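Local coordinates for Serine/threonine protein kinase (Mycobacterium tuberculosis, PDB 4ESQ) that probably phosphorylates proteins on serine and threonine as a membrane receptor kinase, this piece being its extracellular sensor domain, at residues A[60-65]-A[164-169]; A[86-91]-A[185-190]. All coordinates share one frame; numbering follows the deposited sequence.

Contact 1: residues A[60-65]-A[164-169]; sequences PVYAGT and NVVVDV
Y62 and D168 meet through a single hydrogen bond between the short helix 59-62 and strand 165-173. The tyrosine leaves the helix with CG anti to its own carbonyl carbon (chi1 -81°), and from CB the ring reaches across to a strand whose nearest CA, that of V166, lies 11.0 Å from the CA of Y62. At the ring edge CE2 and CZ pass 3.4 and 3.5 Å from OD2 of D168, which lies in the ring plane; these approaches accompany the bond made by OH. At the tip, OH donates a hydrogen bond to the same OD2 at 2.7 Å, while 3.9 Å away CG1 of V166 packs against the hydroxyl oxygen. Ring and carboxylate are turned 49° apart, and the hydroxyl meets OD2 from above the carboxylate plane. A long aromatic side chain with a polar end suits this place, since it spans the gap and still offers a hydrogen-bond donor to a buried acid. S57 N also donates to OD2 and R157 forms a salt bridge with OD1, which probably favours the charged form of D168. At the helix end, Y62 O accepts from both N and OG1 of T65, closing a type II turn in which G64 takes backbone angles suited to glycine. The Y62 ring stacks on F102 of helix 96-111 and touches M159 of strand 154-162, so it is held between that helix and the central sheet.

Contact 2: residues A[86-91]-A[185-190]; sequences VNQAVV and AKIVDK
Packing of the C-terminal helix 179-192 on one face of the antiparallel sheet brings I187 over strand 84-92, where it meets V90 and Q88. The backbones stay well apart, 8.4 Å between the CA atoms of V90 and I187 at the nearest point, and the isoleucine fills the distance with its two branches. Its CG2 touches CG1 of V90 at 3.5 Å, a close apolar contact between methyl groups. The longer branch runs out through CG1, which lies anti to the carbonyl carbon (chi1 -63°), and its end, CD1, stops 3.7 Å from OE1 of Q88. Isoleucine suits the spot because branching at CB lets one residue meet two, Q88 and V90, that lie two positions apart and point to the same face of the strand. V90 answers with a compact branched side chain, as is common on strands, and the two side chains cross at a slant.

Q88 is the polar member of the group. Its CG sits between the backbone N and carbonyl carbon (chi1 46°), and from there the extended chain carries OE1 to the I187 methyl CD1. OE1 accepts a hydrogen bond from L15 N, so this buried amide oxygen has a polar partner while its contact with CD1 is simple packing. The aliphatic part of Q88 suits the core and its amide ties the strand to the segment leading into helix 17-24.

I187 also rests on V167 and V169 of the adjacent strand 165-173, and V90 on V165, while K190 forms a salt bridge with E19 of helix 17-24. This is helix-on-sheet packing of a layered alpha+beta fold, here joining the C-terminal helix 179-192 to the antiparallel sheet of the PknH-like extracellular domain.

Contacts 1 and 2 have centres 13 Å apart and are joined through the sheet, where strands 165-173 and 84-92 are antiparallel neighbours. V91 N lies 2.8 Å from V166 O and D168 N lies 2.8 Å from A89 O, both probable hydrogen bonds. Packing adds to this: CG2 of V91 comes to 3.7 Å from Y62 OH, bringing a residue of segment 86-91 to the hydroxyl of Y62. The two contacts use different faces of the shared sheet, since V166 and D168 face helix 59-62 whereas V167 turns toward I187. A bound terbium(III) ion lies about 12 Å from the side chain of D168, and one about 14 Å from that of Q88, so neither contact is part of a metal site.

Contact 1: residues A[60-65]-A[164-169]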
ATOM      1  N   PRO A  60      12.469  -5.444   2.698  1.00 13.86           N
ATOM      2  CA  PRO A  60      13.077  -5.163   4.009  1.00 14.04           C
ATOM      3  C   PRO A  60      12.036  -4.956   5.110  1.00 18.71           C
ATOM      4  O   PRO A  60      12.306  -5.133   6.299  1.00 14.81           O
ATOM      5  CB  PRO A  60      13.847  -3.860   3.766  1.00 19.13           C
ATOM      6  CG  PRO A  60      14.140  -3.863   2.311  1.00 22.54           C
ATOM      7  CD  PRO A  60      12.930  -4.494   1.670  1.00 15.95           C
ATOM      8  N   VAL A  61      10.836  -4.582   4.699  1.00 10.83           N
ATOM      9  CA  VAL A  61       9.752  -4.336   5.632  1.00 13.97           C
ATOM     10  C   VAL A  61       9.077  -5.646   6.049  1.00 14.35           C
ATOM     11  O   VAL A  61       8.780  -5.848   7.225  1.00 12.85           O
ATOM     12  CB  VAL A  61       8.727  -3.374   5.015  1.00 11.82           C
ATOM     13  CG1 VAL A  61       7.540  -3.166   5.960  1.00 17.96           C
ATOM     14  CG2 VAL A  61       9.407  -2.038   4.660  1.00 14.10           C
ATOM     15  N   TYR A  62       8.845  -6.535   5.086  1.00 11.60           N
ATOM     16  CA  TYR A  62       8.125  -7.783   5.362  1.00 10.63           C
ATOM     17  C   TYR A  62       9.023  -8.955   5.760  1.00 13.49           C
ATOM     18  O   TYR A  62       8.540  -9.985   6.250  1.00 13.80           O
ATOM     19  CB  TYR A  62       7.296  -8.188   4.145  1.00 11.09           C
ATOM     20  CG  TYR A  62       5.968  -7.473   4.017  1.00 12.50           C
ATOM     21  CD1 TYR A  62       4.818  -8.014   4.573  1.00 11.25           C
ATOM     22  CD2 TYR A  62       5.855  -6.277   3.311  1.00 10.60           C
ATOM     23  CE1 TYR A  62       3.595  -7.384   4.448  1.00  9.26           C
ATOM     24  CE2 TYR A  62       4.631  -5.636   3.192  1.00 12.18           C
ATOM     25  CZ  TYR A  62       3.505  -6.210   3.753  1.00 11.38           C
ATOM     26  OH  TYR A  62       2.289  -5.591   3.650  1.00 12.30           O
ATOM     27  N   ALA A  63      10.321  -8.820   5.510  1.00 17.78           N
ATOM     28  CA  ALA A  63      11.257  -9.882   5.851  1.00 20.24           C
ATOM     29  C   ALA A  63      11.136 -10.227   7.331  1.00 15.49           C
ATOM     30  O   ALA A  63      11.110  -9.341   8.188  1.00 17.21           O
ATOM     31  CB  ALA A  63      12.672  -9.464   5.516  1.00 19.36           C
ATOM     32  N   GLY A  64      11.042 -11.520   7.629  1.00 18.28           N
ATOM     33  CA  GLY A  64      10.981 -11.967   9.011  1.00 20.31           C
ATOM     34  C   GLY A  64       9.612 -11.937   9.677  1.00 18.14           C
ATOM     35  O   GLY A  64       9.476 -12.355  10.825  1.00 20.71           O
ATOM     36  N   THR A  65       8.593 -11.455   8.972  1.00 12.86           N
ATOM     37  CA  THR A  65       7.259 -11.311   9.565  1.00 13.96           C
ATOM     38  C   THR A  65       6.386 -12.558   9.496  1.00 14.06           C
ATOM     39  O   THR A  65       5.292 -12.588  10.074  1.00 16.16           O
ATOM     40  CB  THR A  65       6.470 -10.199   8.875  1.00 14.80           C
ATOM     41  OG1 THR A  65       6.274 -10.558   7.500  1.00 14.15           O
ATOM     42  CG2 THR A  65       7.223  -8.873   8.973  1.00 15.40           C
ATOM     43  N   ASN A 164      -6.533 -13.551   8.045  1.00 13.22           N
ATOM     44  CA  ASN A 164      -5.081 -13.718   8.023  1.00 15.22           C
ATOM     45  C   ASN A 164      -4.415 -12.899   6.920  1.00 13.56           C
ATOM     46  O   ASN A 164      -3.285 -13.197   6.520  1.00 12.68           O
ATOM     47  CB  ASN A 164      -4.719 -15.190   7.812  1.00 15.30           C
ATOM     48  CG  ASN A 164      -5.260 -15.730   6.506  1.00 15.94           C
ATOM     49  OD1 ASN A 164      -6.415 -15.488   6.156  1.00 15.63           O
ATOM     50  ND2 ASN A 164      -4.422 -16.445   5.766  1.00 13.60           N
ATOM     51  N   VAL A 165      -5.112 -11.881   6.425  1.00 11.38           N
ATOM     52  CA  VAL A 165      -4.632 -11.150   5.253  1.00 12.66           C
ATOM     53  C   VAL A 165      -4.374  -9.687   5.577  1.00 11.51           C
ATOM     54  O   VAL A 165      -5.235  -9.008   6.125  1.00 13.70           O
ATOM     55  CB  VAL A 165      -5.649 -11.217   4.091  1.00 11.56           C
ATOM     56  CG1 VAL A 165      -5.181 -10.373   2.890  1.00 13.01           C
ATOM     57  CG2 VAL A 165      -5.884 -12.652   3.678  1.00 12.61           C
ATOM     58  N   VAL A 166      -3.179  -9.214   5.240  1.00 10.69           N
ATOM     59  CA  VAL A 166      -2.859  -7.796   5.335  1.00 11.60           C
ATOM     60  C   VAL A 166      -3.103  -7.111   3.991  1.00 10.81           C
ATOM     61  O   VAL A 166      -2.728  -7.627   2.941  1.00 11.28           O
ATOM     62  CB  VAL A 166      -1.401  -7.576   5.768  1.00 12.10           C
ATOM     63  CG1 VAL A 166      -1.022  -6.091   5.606  1.00 12.18           C
ATOM     64  CG2 VAL A 166      -1.203  -8.045   7.210  1.00 12.57           C
ATOM     65  N   VAL A 167      -3.758  -5.964   4.035  1.00 11.13           N
ATOM     66  CA  VAL A 167      -4.098  -5.212   2.841  1.00  8.95           C
ATOM     67  C   VAL A 167      -3.151  -4.018   2.821  1.00  9.08           C
ATOM     68  O   VAL A 167      -3.054  -3.293   3.805  1.00 11.68           O
ATOM     69  CB  VAL A 167      -5.556  -4.756   2.913  1.00  9.81           C
ATOM     70  CG1 VAL A 167      -5.940  -3.934   1.688  1.00 11.53           C
ATOM     71  CG2 VAL A 167      -6.453  -5.978   3.038  1.00 12.12           C
ATOM     72  N   ASP A 168      -2.435  -3.830   1.714  1.00  9.21           N
ATOM     73  CA  ASP A 168      -1.346  -2.856   1.674  1.00 12.13           C
ATOM     74  C   ASP A 168      -1.463  -2.045   0.396  1.00 11.75           C
ATOM     75  O   ASP A 168      -1.215  -2.570  -0.688  1.00 12.03           O
ATOM     76  CB  ASP A 168      -0.009  -3.612   1.705  1.00 13.32           C
ATOM     77  CG  ASP A 168       1.160  -2.750   2.143  1.00 15.08           C
ATOM     78  OD1 ASP A 168       0.964  -1.545   2.383  1.00 15.78           O
ATOM     79  OD2 ASP A 168       2.288  -3.295   2.248  1.00 14.73           O
ATOM     80  N   VAL A 169      -1.839  -0.774   0.525  1.00  9.42           N
ATOM     81  CA  VAL A 169      -2.216   0.045  -0.635  1.00 10.12           C
ATOM     82  C   VAL A 169      -1.509   1.402  -0.707  1.00 11.37           C
ATOM     83  O   VAL A 169      -1.378   2.107   0.297  1.00 10.35           O
ATOM     84  CB  VAL A 169      -3.733   0.297  -0.627  1.00 10.97           C
ATOM     85  CG1 VAL A 169      -4.148   1.176  -1.808  1.00 12.75           C
ATOM     86  CG2 VAL A 169      -4.503  -1.034  -0.633  1.00 10.78           C
TER

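Contact 2: residues A[86-91]-A[185-190]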
ATOM      1  N   VAL A  86      -1.909   3.450  -8.784  1.00  9.93           N
ATOM      2  CA  VAL A  86      -2.298   2.664  -7.620  1.00 13.55           C
ATOM      3  C   VAL A  86      -1.469   1.404  -7.535  1.00 12.19           C
ATOM      4  O   VAL A  86      -1.310   0.698  -8.528  1.00 13.00           O
ATOM      5  CB  VAL A  86      -3.788   2.268  -7.681  1.00 13.36           C
ATOM      6  CG1 VAL A  86      -4.101   1.127  -6.686  1.00 14.24           C
ATOM      7  CG2 VAL A  86      -4.668   3.488  -7.444  1.00 11.63           C
ATOM      8  N   ASN A  87      -0.941   1.127  -6.347  1.00 10.97           N
ATOM      9  CA  ASN A  87      -0.303  -0.149  -6.059  1.00 11.78           C
ATOM     10  C   ASN A  87      -1.139  -0.783  -4.951  1.00 12.16           C
ATOM     11  O   ASN A  87      -1.213  -0.245  -3.840  1.00 10.98           O
ATOM     12  CB  ASN A  87       1.142   0.055  -5.591  1.00 12.14           C
ATOM     13  CG  ASN A  87       1.931  -1.260  -5.465  1.00 14.60           C
ATOM     14  OD1 ASN A  87       1.376  -2.355  -5.533  1.00 13.29           O
ATOM     15  ND2 ASN A  87       3.240  -1.139  -5.279  1.00 18.83           N
ATOM     16  N   GLN A  88      -1.798  -1.891  -5.271  1.00  9.40           N
ATOM     17  CA  GLN A  88      -2.624  -2.598  -4.298  1.00 10.26           C
ATOM     18  C   GLN A  88      -2.078  -3.995  -4.114  1.00 10.98           C
ATOM     19  O   GLN A  88      -1.745  -4.666  -5.083  1.00 11.36           O
ATOM     20  CB  GLN A  88      -4.090  -2.666  -4.748  1.00 11.23           C
ATOM     21  CG  GLN A  88      -4.274  -3.073  -6.202  1.00  9.35           C
ATOM     22  CD  GLN A  88      -5.707  -3.492  -6.518  1.00 12.72           C
ATOM     23  OE1 GLN A  88      -6.488  -3.819  -5.627  1.00 11.35           O
ATOM     24  NE2 GLN A  88      -6.037  -3.512  -7.794  1.00 10.59           N
ATOM     25  N   ALA A  89      -1.975  -4.428  -2.865  1.00  9.77           N
ATOM     26  CA  ALA A  89      -1.452  -5.755  -2.579  1.00 10.11           C
ATOM     27  C   ALA A  89      -2.142  -6.367  -1.375  1.00 12.76           C
ATOM     28  O   ALA A  89      -2.571  -5.658  -0.459  1.00 10.27           O
ATOM     29  CB  ALA A  89       0.042  -5.686  -2.332  1.00  9.37           C
ATOM     30  N   VAL A  90      -2.234  -7.694  -1.389  1.00 10.05           N
ATOM     31  CA  VAL A  90      -2.688  -8.455  -0.235  1.00 10.07           C
ATOM     32  C   VAL A  90      -1.622  -9.470   0.143  1.00 12.41           C
ATOM     33  O   VAL A  90      -0.965 -10.069  -0.716  1.00 10.72           O
ATOM     34  CB  VAL A  90      -4.022  -9.152  -0.495  1.00 10.05           C
ATOM     35  CG1 VAL A  90      -5.146  -8.121  -0.464  1.00 11.72           C
ATOM     36  CG2 VAL A  90      -3.990  -9.871  -1.842  1.00  9.77           C
ATOM     37  N   VAL A  91      -1.448  -9.660   1.440  1.00 10.45           N
ATOM     38  CA  VAL A  91      -0.370 -10.500   1.931  1.00  9.70           C
ATOM     39  C   VAL A  91      -0.959 -11.523   2.890  1.00 11.52           C
ATOM     40  O   VAL A  91      -1.636 -11.152   3.855  1.00 13.24           O
ATOM     41  CB  VAL A  91       0.710  -9.666   2.645  1.00 10.20           C
ATOM     42  CG1 VAL A  91       1.839 -10.570   3.129  1.00 12.22           C
ATOM     43  CG2 VAL A  91       1.250  -8.560   1.714  1.00 12.97           C
ATOM     44  N   ALA A 185     -10.649  -0.560   2.224  1.00 11.65           N
ATOM     45  CA  ALA A 185     -11.937  -0.986   2.759  1.00 13.40           C
ATOM     46  C   ALA A 185     -12.652  -1.920   1.796  1.00 13.65           C
ATOM     47  O   ALA A 185     -13.303  -2.882   2.221  1.00 12.03           O
ATOM     48  CB  ALA A 185     -12.802   0.217   3.093  1.00 15.60           C
ATOM     49  N   LYS A 186     -12.526  -1.656   0.500  1.00  9.80           N
ATOM     50  CA  LYS A 186     -13.160  -2.521  -0.489  1.00 10.86           C
ATOM     51  C   LYS A 186     -12.491  -3.901  -0.541  1.00 12.85           C
ATOM     52  O   LYS A 186     -13.170  -4.921  -0.649  1.00 11.06           O
ATOM     53  CB  LYS A 186     -13.192  -1.851  -1.863  1.00 12.70           C
ATOM     54  CG  LYS A 186     -14.103  -0.612  -1.897  1.00 12.93           C
ATOM     55  CD  LYS A 186     -14.002   0.141  -3.209  1.00 15.31           C
ATOM     56  CE  LYS A 186     -14.973   1.332  -3.246  1.00 18.71           C
ATOM     57  NZ  LYS A 186     -16.399   0.897  -3.183  1.00 19.23           N
ATOM     58  N   ILE A 187     -11.168  -3.932  -0.449  1.00  9.64           N
ATOM     59  CA  ILE A 187     -10.460  -5.210  -0.376  1.00  9.36           C
ATOM     60  C   ILE A 187     -10.827  -5.982   0.898  1.00 11.01           C
ATOM     61  O   ILE A 187     -11.024  -7.193   0.866  1.00 10.72           O
ATOM     62  CB  ILE A 187      -8.938  -5.012  -0.492  1.00 13.30           C
ATOM     63  CG1 ILE A 187      -8.599  -4.424  -1.858  1.00 14.16           C
ATOM     64  CG2 ILE A 187      -8.201  -6.352  -0.276  1.00 10.86           C
ATOM     65  CD1 ILE A 187      -7.147  -3.903  -1.985  1.00 11.59           C
ATOM     66  N   VAL A 188     -10.941  -5.278   2.021  1.00 10.84           N
ATOM     67  CA  VAL A 188     -11.341  -5.924   3.267  1.00  8.96           C
ATOM     68  C   VAL A 188     -12.725  -6.561   3.121  1.00 12.23           C
ATOM     69  O   VAL A 188     -12.960  -7.661   3.623  1.00 13.05           O
ATOM     70  CB  VAL A 188     -11.337  -4.930   4.432  1.00 10.45           C
ATOM     71  CG1 VAL A 188     -12.157  -5.457   5.602  1.00 17.54           C
ATOM     72  CG2 VAL A 188      -9.906  -4.608   4.846  1.00 13.09           C
ATOM     73  N   ASP A 189     -13.636  -5.882   2.424  1.00 11.87           N
ATOM     74  CA  ASP A 189     -14.965  -6.459   2.184  1.00 13.67           C
ATOM     75  C   ASP A 189     -14.859  -7.761   1.387  1.00 15.01           C
ATOM     76  O   ASP A 189     -15.627  -8.699   1.613  1.00 13.93           O
ATOM     77  CB  ASP A 189     -15.886  -5.478   1.452  1.00 14.88           C
ATOM     78  CG  ASP A 189     -16.364  -4.341   2.339  1.00 16.75           C
ATOM     79  OD1 ASP A 189     -16.355  -4.491   3.573  1.00 20.19           O
ATOM     80  OD2 ASP A 189     -16.771  -3.297   1.792  1.00 22.68           O
ATOM     81  N   LYS A 190     -13.917  -7.819   0.447  1.00 13.38           N
ATOM     82  CA  LYS A 190     -13.712  -9.048  -0.320  1.00 12.23           C
ATOM     83  C   LYS A 190     -13.135 -10.157   0.560  1.00 12.45           C
ATOM     84  O   LYS A 190     -13.499 -11.322   0.410  1.00 13.97           O
ATOM     85  CB  LYS A 190     -12.832  -8.805  -1.553  1.00 11.39           C
ATOM     86  CG  LYS A 190     -13.504  -7.912  -2.609  1.00 11.95           C
ATOM     87  CD  LYS A 190     -12.763  -7.944  -3.944  1.00 12.58           C
ATOM     88  CE  LYS A 190     -13.407  -6.980  -4.962  1.00 12.46           C
ATOM     89  NZ  LYS A 190     -12.732  -7.069  -6.289  1.00 16.46           N
TER